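Flagellar hook-associated protein (Burkholderia pseudomallei, PDB 4UT1) probably serves as a structural protein of the bacterial flagellum, forming part of the junction between hook and filament. Local coordinates at residues A343-Q348 with S421-P426; A354-S359 with L410-T415. All blocks are in the same frame, centred on the assembly; numbering follows the deposited sequence.

Contact 1 of 2, residues A343-Q348 with S421-P426; sequences AVYANQ and SFTVLP. With EDO (1,2-ethanediol), chain L.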
ATOM      1  N   ALA A 343       8.068  -3.809  -5.035  1.00 17.77           N
ATOM      2  CA  ALA A 343       8.555  -5.098  -5.477  1.00 17.14           C
ATOM      3  C   ALA A 343       8.001  -5.366  -6.861  1.00 14.96           C
ATOM      4  O   ALA A 343       6.808  -5.148  -7.104  1.00 16.38           O
ATOM      5  CB  ALA A 343       8.148  -6.202  -4.501  1.00 19.94           C
ATOM      6  N   VAL A 344       8.864  -5.837  -7.756  1.00 15.46           N
ATOM      7  CA  VAL A 344       8.450  -6.184  -9.112  1.00 13.95           C
ATOM      8  C   VAL A 344       8.996  -7.564  -9.495  1.00 14.86           C
ATOM      9  O   VAL A 344      10.189  -7.836  -9.354  1.00 17.01           O
ATOM     10  CB  VAL A 344       8.918  -5.144 -10.145  1.00 20.07           C
ATOM     11  CG1 VAL A 344       8.388  -5.503 -11.533  1.00 17.06           C
ATOM     12  CG2 VAL A 344       8.473  -3.743  -9.736  1.00 15.00           C
ATOM     13  N   TYR A 345       8.103  -8.436  -9.937  1.00 12.62           N
ATOM     14  CA  TYR A 345       8.491  -9.750 -10.456  1.00 12.60           C
ATOM     15  C   TYR A 345       8.113  -9.886 -11.919  1.00 15.70           C
ATOM     16  O   TYR A 345       6.960  -9.668 -12.272  1.00 14.42           O
ATOM     17  CB  TYR A 345       7.809 -10.885  -9.686  1.00 16.26           C
ATOM     18  CG  TYR A 345       8.087 -10.910  -8.211  1.00 17.51           C
ATOM     19  CD1 TYR A 345       9.330 -11.277  -7.735  1.00 19.60           C
ATOM     20  CD2 TYR A 345       7.101 -10.566  -7.294  1.00 15.81           C
ATOM     21  CE1 TYR A 345       9.592 -11.299  -6.386  1.00 20.18           C
ATOM     22  CE2 TYR A 345       7.350 -10.589  -5.948  1.00 18.47           C
ATOM     23  CZ  TYR A 345       8.600 -10.960  -5.498  1.00 19.26           C
ATOM     24  OH  TYR A 345       8.868 -10.992  -4.158  1.00 20.68           O
ATOM     25  N   ALA A 346       9.066 -10.278 -12.761  1.00 15.41           N
ATOM     26  CA  ALA A 346       8.718 -10.691 -14.116  1.00 15.94           C
ATOM     27  C   ALA A 346       8.038 -12.061 -14.024  1.00 18.39           C
ATOM     28  O   ALA A 346       8.546 -12.968 -13.366  1.00 20.88           O
ATOM     29  CB  ALA A 346       9.946 -10.740 -15.002  1.00 18.77           C
ATOM     30  N   ASN A 347       6.852 -12.183 -14.607  1.00 16.06           N
ATOM     31  CA  ASN A 347       6.108 -13.432 -14.542  1.00 16.19           C
ATOM     32  C   ASN A 347       6.943 -14.539 -15.172  1.00 18.74           C
ATOM     33  O   ASN A 347       7.643 -14.307 -16.153  1.00 20.96           O
ATOM     34  CB  ASN A 347       4.747 -13.288 -15.239  1.00 18.20           C
ATOM     35  CG  ASN A 347       3.855 -14.509 -15.056  1.00 20.09           C
ATOM     36  OD1 ASN A 347       4.129 -15.577 -15.597  1.00 18.34           O
ATOM     37  ND2 ASN A 347       2.765 -14.342 -14.314  1.00 18.63           N
ATOM     38  N   GLN A 348       6.892 -15.732 -14.590  1.00 19.93           N
ATOM     39  CA  GLN A 348       7.741 -16.821 -15.057  1.00 19.54           C
ATOM     40  C   GLN A 348       7.353 -17.278 -16.468  1.00 21.57           C
ATOM     41  O   GLN A 348       8.131 -17.943 -17.144  1.00 20.52           O
ATOM     42  CB  GLN A 348       7.682 -18.003 -14.089  1.00 25.31           C
ATOM     43  CG  GLN A 348       8.433 -17.770 -12.779  1.00 32.86           C
ATOM     44  CD  GLN A 348       9.935 -17.597 -12.984  1.00 40.19           C
ATOM     45  OE1 GLN A 348      10.383 -16.647 -13.634  1.00 36.47           O
ATOM     46  NE2 GLN A 348      10.717 -18.521 -12.428  1.00 42.80           N
ATOM     47  N   SER A 421       4.033 -10.398 -18.568  1.00 16.10           N
ATOM     48  CA  SER A 421       3.373  -9.789 -17.421  1.00 16.88           C
ATOM     49  C   SER A 421       4.391  -9.524 -16.314  1.00 15.74           C
ATOM     50  O   SER A 421       5.378 -10.251 -16.202  1.00 15.68           O
ATOM     51  CB  SER A 421       2.256 -10.701 -16.894  1.00 22.23           C
ATOM     52  OG  SER A 421       1.565 -10.107 -15.812  1.00 25.38           O
ATOM     53  N   PHE A 422       4.145  -8.475 -15.521  1.00 14.18           N
ATOM     54  CA  PHE A 422       4.965  -8.154 -14.349  1.00 16.99           C
ATOM     55  C   PHE A 422       4.098  -7.948 -13.111  1.00 13.33           C
ATOM     56  O   PHE A 422       3.130  -7.187 -13.130  1.00 11.61           O
ATOM     57  CB  PHE A 422       5.817  -6.901 -14.597  1.00 16.99           C
ATOM     58  CG  PHE A 422       6.747  -7.032 -15.769  1.00 15.64           C
ATOM     59  CD1 PHE A 422       6.289  -6.815 -17.062  1.00 18.59           C
ATOM     60  CD2 PHE A 422       8.068  -7.390 -15.581  1.00 19.10           C
ATOM     61  CE1 PHE A 422       7.137  -6.951 -18.142  1.00 16.53           C
ATOM     62  CE2 PHE A 422       8.921  -7.526 -16.656  1.00 19.06           C
ATOM     63  CZ  PHE A 422       8.453  -7.306 -17.938  1.00 17.76           C
ATOM     64  N   THR A 423       4.441  -8.630 -12.023  1.00 11.14           N
ATOM     65  CA  THR A 423       3.733  -8.389 -10.780  1.00 13.02           C
ATOM     66  C   THR A 423       4.294  -7.145 -10.133  1.00 11.58           C
ATOM     67  O   THR A 423       5.502  -6.983 -10.009  1.00 13.69           O
ATOM     68  CB  THR A 423       3.847  -9.564  -9.813  1.00 12.38           C
ATOM     69  OG1 THR A 423       3.376 -10.730 -10.472  1.00 12.83           O
ATOM     70  CG2 THR A 423       3.001  -9.304  -8.560  1.00 12.33           C
ATOM     71  N   VAL A 424       3.402  -6.251  -9.742  1.00 11.38           N
ATOM     72  CA  VAL A 424       3.822  -4.994  -9.158  1.00 12.99           C
ATOM     73  C   VAL A 424       3.215  -4.874  -7.782  1.00 10.85           C
ATOM     74  O   VAL A 424       1.987  -4.814  -7.645  1.00 10.64           O
ATOM     75  CB  VAL A 424       3.406  -3.803 -10.014  1.00 11.77           C
ATOM     76  CG1 VAL A 424       3.804  -2.496  -9.320  1.00 15.72           C
ATOM     77  CG2 VAL A 424       4.052  -3.912 -11.392  1.00 13.67           C
ATOM     78  N   LEU A 425       4.085  -4.859  -6.771  1.00 13.02           N
ATOM     79  CA  LEU A 425       3.675  -4.795  -5.373  1.00 11.26           C
ATOM     80  C   LEU A 425       4.258  -3.530  -4.769  1.00 11.50           C
ATOM     81  O   LEU A 425       5.340  -3.559  -4.174  1.00 12.96           O
ATOM     82  CB  LEU A 425       4.156  -6.031  -4.597  1.00 11.55           C
ATOM     83  CG  LEU A 425       3.887  -7.427  -5.179  1.00 11.35           C
ATOM     84  CD1 LEU A 425       4.471  -8.509  -4.267  1.00 15.85           C
ATOM     85  CD2 LEU A 425       2.388  -7.664  -5.348  1.00 10.38           C
ATOM     86  N   PRO A 426       3.566  -2.397  -4.950  1.00 12.48           N
ATOM     87  CA  PRO A 426       4.153  -1.112  -4.570  1.00 11.56           C
ATOM     88  C   PRO A 426       4.315  -0.926  -3.066  1.00 11.62           C
ATOM     89  O   PRO A 426       5.224  -0.187  -2.682  1.00 12.15           O
ATOM     90  CB  PRO A 426       3.157  -0.094  -5.128  1.00 13.42           C
ATOM     91  CG  PRO A 426       2.397  -0.859  -6.218  1.00 10.45           C
ATOM     92  CD  PRO A 426       2.276  -2.231  -5.640  1.00 12.32           C
TER
HETATM   93  C1  EDO L1638      11.271  -8.000  -6.400  1.00 20.96           C
HETATM   94  O1  EDO L1638      11.530  -6.586  -6.469  1.00 19.52           O
HETATM   95  C2  EDO L1638      12.277  -8.718  -5.506  1.00 25.55           C
HETATM   96  O2  EDO L1638      13.578  -8.771  -6.105  1.00 20.57           O
HETATM   97  O   HOH W   1       2.569 -11.308 -13.476  1.00 19.25           O

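Contact 2 of 2, residues A354-S359 with L410-T415; sequences ATLSVS and LSLSST. With EDO (1,2-ethanediol), chain T.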
ATOM      1  N   ALA A 354      12.393  -7.966 -21.027  1.00 25.40           N
ATOM      2  CA  ALA A 354      12.307  -6.628 -20.453  1.00 23.03           C
ATOM      3  C   ALA A 354      12.272  -6.695 -18.924  1.00 21.69           C
ATOM      4  O   ALA A 354      11.861  -7.705 -18.352  1.00 19.54           O
ATOM      5  CB  ALA A 354      11.088  -5.896 -20.982  1.00 21.33           C
ATOM      6  N   THR A 355      12.727  -5.612 -18.295  1.00 19.95           N
ATOM      7  CA  THR A 355      12.699  -5.439 -16.848  1.00 25.06           C
ATOM      8  C   THR A 355      11.856  -4.216 -16.499  1.00 22.36           C
ATOM      9  O   THR A 355      11.838  -3.228 -17.231  1.00 22.28           O
ATOM     10  CB  THR A 355      14.116  -5.257 -16.257  1.00 24.10           C
ATOM     11  OG1 THR A 355      14.752  -4.137 -16.879  1.00 33.32           O
ATOM     12  CG2 THR A 355      14.959  -6.489 -16.484  1.00 24.99           C
ATOM     13  N   LEU A 356      11.157  -4.282 -15.375  1.00 20.13           N
ATOM     14  CA  LEU A 356      10.281  -3.192 -14.978  1.00 17.37           C
ATOM     15  C   LEU A 356      10.688  -2.625 -13.627  1.00 18.51           C
ATOM     16  O   LEU A 356      11.019  -3.366 -12.710  1.00 14.58           O
ATOM     17  CB  LEU A 356       8.833  -3.672 -14.927  1.00 16.77           C
ATOM     18  CG  LEU A 356       7.775  -2.700 -14.413  1.00 15.63           C
ATOM     19  CD1 LEU A 356       7.561  -1.515 -15.388  1.00 18.57           C
ATOM     20  CD2 LEU A 356       6.475  -3.450 -14.192  1.00 16.59           C
ATOM     21  N   SER A 357      10.675  -1.304 -13.524  1.00 19.52           N
ATOM     22  CA  SER A 357      10.860  -0.636 -12.246  1.00 21.66           C
ATOM     23  C   SER A 357       9.675   0.299 -12.050  1.00 21.68           C
ATOM     24  O   SER A 357       9.103   0.794 -13.027  1.00 21.28           O
ATOM     25  CB  SER A 357      12.188   0.120 -12.200  1.00 23.04           C
ATOM     26  OG  SER A 357      12.248   1.114 -13.204  1.00 30.52           O
ATOM     27  N   VAL A 358       9.289   0.522 -10.796  1.00 16.51           N
ATOM     28  CA  VAL A 358       8.071   1.263 -10.492  1.00 15.27           C
ATOM     29  C   VAL A 358       8.327   2.272  -9.376  1.00 18.74           C
ATOM     30  O   VAL A 358       9.065   1.982  -8.444  1.00 16.92           O
ATOM     31  CB  VAL A 358       6.924   0.307 -10.072  1.00 15.36           C
ATOM     32  CG1 VAL A 358       5.648   1.070  -9.794  1.00 15.08           C
ATOM     33  CG2 VAL A 358       6.683  -0.759 -11.153  1.00 18.07           C
ATOM     34  N   SER A 359       7.736   3.455  -9.483  1.00 17.88           N
ATOM     35  CA  SER A 359       7.761   4.407  -8.375  1.00 18.20           C
ATOM     36  C   SER A 359       6.398   5.062  -8.221  1.00 18.88           C
ATOM     37  O   SER A 359       5.500   4.844  -9.038  1.00 16.97           O
ATOM     38  CB  SER A 359       8.849   5.461  -8.583  1.00 19.58           C
ATOM     39  OG  SER A 359       8.598   6.230  -9.741  1.00 21.12           O
ATOM     40  N   LEU A 410       5.684   3.750 -14.285  1.00 15.58           N
ATOM     41  CA  LEU A 410       6.172   2.439 -14.695  1.00 18.65           C
ATOM     42  C   LEU A 410       7.196   2.587 -15.811  1.00 20.25           C
ATOM     43  O   LEU A 410       6.914   3.180 -16.859  1.00 21.17           O
ATOM     44  CB  LEU A 410       5.005   1.552 -15.129  1.00 15.80           C
ATOM     45  CG  LEU A 410       3.934   1.307 -14.064  1.00 20.05           C
ATOM     46  CD1 LEU A 410       2.578   1.824 -14.514  1.00 21.99           C
ATOM     47  CD2 LEU A 410       3.861  -0.180 -13.720  1.00 19.53           C
ATOM     48  N   SER A 411       8.392   2.065 -15.570  1.00 17.78           N
ATOM     49  CA  SER A 411       9.474   2.185 -16.532  1.00 22.45           C
ATOM     50  C   SER A 411      10.065   0.837 -16.925  1.00 21.60           C
ATOM     51  O   SER A 411      10.505   0.066 -16.077  1.00 19.85           O
ATOM     52  CB  SER A 411      10.555   3.102 -15.968  1.00 20.53           C
ATOM     53  OG  SER A 411      10.024   4.403 -15.863  1.00 22.10           O
ATOM     54  N   LEU A 412      10.073   0.567 -18.226  1.00 20.85           N
ATOM     55  CA  LEU A 412      10.583  -0.688 -18.759  1.00 18.72           C
ATOM     56  C   LEU A 412      11.889  -0.477 -19.509  1.00 19.45           C
ATOM     57  O   LEU A 412      12.094   0.564 -20.115  1.00 21.30           O
ATOM     58  CB  LEU A 412       9.547  -1.326 -19.676  1.00 21.58           C
ATOM     59  CG  LEU A 412       8.262  -1.754 -18.963  1.00 22.14           C
ATOM     60  CD1 LEU A 412       7.053  -1.208 -19.693  1.00 26.46           C
ATOM     61  CD2 LEU A 412       8.192  -3.278 -18.850  1.00 15.75           C
ATOM     62  N   SER A 413      12.774  -1.464 -19.461  1.00 21.58           N
ATOM     63  CA  SER A 413      14.066  -1.356 -20.137  1.00 27.44           C
ATOM     64  C   SER A 413      13.921  -1.540 -21.653  1.00 24.84           C
ATOM     65  O   SER A 413      14.793  -1.158 -22.428  1.00 29.07           O
ATOM     66  CB  SER A 413      15.042  -2.384 -19.577  1.00 26.44           C
ATOM     67  OG  SER A 413      14.593  -3.692 -19.858  1.00 25.40           O
ATOM     68  N   SER A 414      12.809  -2.143 -22.054  1.00 26.71           N
ATOM     69  CA  SER A 414      12.449  -2.296 -23.457  1.00 26.14           C
ATOM     70  C   SER A 414      10.992  -2.725 -23.522  1.00 24.37           C
ATOM     71  O   SER A 414      10.360  -2.957 -22.486  1.00 21.91           O
ATOM     72  CB  SER A 414      13.354  -3.312 -24.163  1.00 23.82           C
ATOM     73  OG  SER A 414      13.288  -4.593 -23.552  1.00 29.43           O
ATOM     74  N   THR A 415      10.456  -2.810 -24.732  1.00 23.30           N
ATOM     75  CA  THR A 415       9.103  -3.308 -24.943  1.00 19.33           C
ATOM     76  C   THR A 415       9.088  -4.828 -24.755  1.00 21.61           C
ATOM     77  O   THR A 415       9.907  -5.537 -25.344  1.00 20.83           O
ATOM     78  CB  THR A 415       8.587  -2.935 -26.349  1.00 21.41           C
ATOM     79  OG1 THR A 415       8.743  -1.524 -26.549  1.00 18.97           O
ATOM     80  CG2 THR A 415       7.119  -3.308 -26.513  1.00 20.17           C
TER
HETATM   81  C1  EDO T1646      11.360   3.858 -12.228  1.00 25.72           C
HETATM   82  O1  EDO T1646      11.244   4.032 -10.816  1.00 33.83           O
HETATM   83  C2  EDO T1646      10.511   4.926 -12.906  1.00 31.44           C
HETATM   84  O2  EDO T1646       9.131   4.603 -12.721  1.00 31.01           O

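Contact 1 of 2, residues A343-Q348 with S421-P426
Five backbone hydrogen bonds join Ala343, Tyr345 and Asn347 to Leu425, Thr423 and Ser421. Leu425 N reaches Ala343 O at 2.8 Å, and Ala343 N bonds back to Leu425 O. Tyr345 and Thr423 form the second hydrogen-bonded pair, with Thr423 N 2.7 Å from Tyr345 O; beyond it Asn347 N, past the end of its strand, still bonds to Ser421 O. Between these rungs Val344 CA adds a CA-H...O contact to Thr423 O at 3.2 Å. The pairing is that of an antiparallel edge: strand 343-346 is outermost in a five-stranded sheet, and 421-425 lies between it and strand 371-375. Apolar contacts form on both faces. On one, the Tyr345 ring offers its edge to the CD1 methyl of Leu425, 3.9 Å from Tyr345 CE2. On the other, Phe422 swings its CG beside its own backbone N (chi1 -59°), which sets CE2 3.8 Å from Ala346 CB. Polar side chains meet through one water, which accepts from Asn347 ND2, donates to Thr423 OG1 and bonds Ser421 OG at 2.8 Å. Thr423 OG1 also bonds Ser255 O, and Asn347 OD1 takes the N-H of Asn349.

Contact 2 of 2, residues A354-S359 with L410-T415
Thr355 and Ser413 both place their hydroxyl oxygen between the backbone N and the carbonyl carbon (chi1 57° and 65°), and the two oxygens meet across the strand ends: Thr355 OG1 and Ser413 OG are hydrogen-bonded at 3.0 Å. In Leu356, CG lies opposite the backbone N and a chi2 of 68° turns CD1 toward the facing strand, where it lies 3.7 Å from Leu412 CG, the two leucines meeting at a slant, and 4.0 Å from Leu410 CB. The same methyl lies against the backbone carbonyl oxygen of Ser411. Farther along this face Val358 and Leu410 run side by side, pointing the same way, with CG2 and CD2 3.9 Å apart.

The frame is a pair of antiparallel strands in a three-stranded sheet, where 408-412 is the middle strand, flanked by 356-360 and 402-405. Ser357 and Ser411 make the hydrogen-bonded pair: Ser357 N to Ser411 O and Ser411 N to Ser357 O are both 2.9 Å. Leu356 with Leu412 and Val358 with Leu410 are non-hydrogen-bonded pairs. Beyond the strand end, Ser413 N still bonds to Thr355 O, which also receives a CA-H...O contact from Leu412 CA.

The two faces differ sharply in character. Val358 and the three leucines point to one, where Met403 packs on Leu410 and Leu412; Ser357 and Ser411 point to the other, beside a 1,2-ethanediol that is probably from the crystallisation liquor. Past the paired strands, the methyl of Ala354 turns toward residues 410-415 and packs against Ser414, CB to O 3.4 Å.

In the fold
After its N-terminal helices, a first antiparallel sheet and helix 287-322, the chain enters strand 343-346 and goes directly on to 356-360, the first partners of contacts 1 and 2. It then runs through strands 371-375, 380-384, 390-394 and 402-405 before 408-412 closes contact 2, and strand 421-425 closes contact 1 around it. The smaller loop therefore lies wholly within the larger one, without crossing. Each contact belongs to a different antiparallel sheet of the D2-like region, and the sheets pack through their apolar faces: Phe422 and Val424 touch Leu356, CB of Phe422 lying 3.5 Å from CD2 of Leu356, and Val344 rests on Val358. The contact centres are about 10 Å apart.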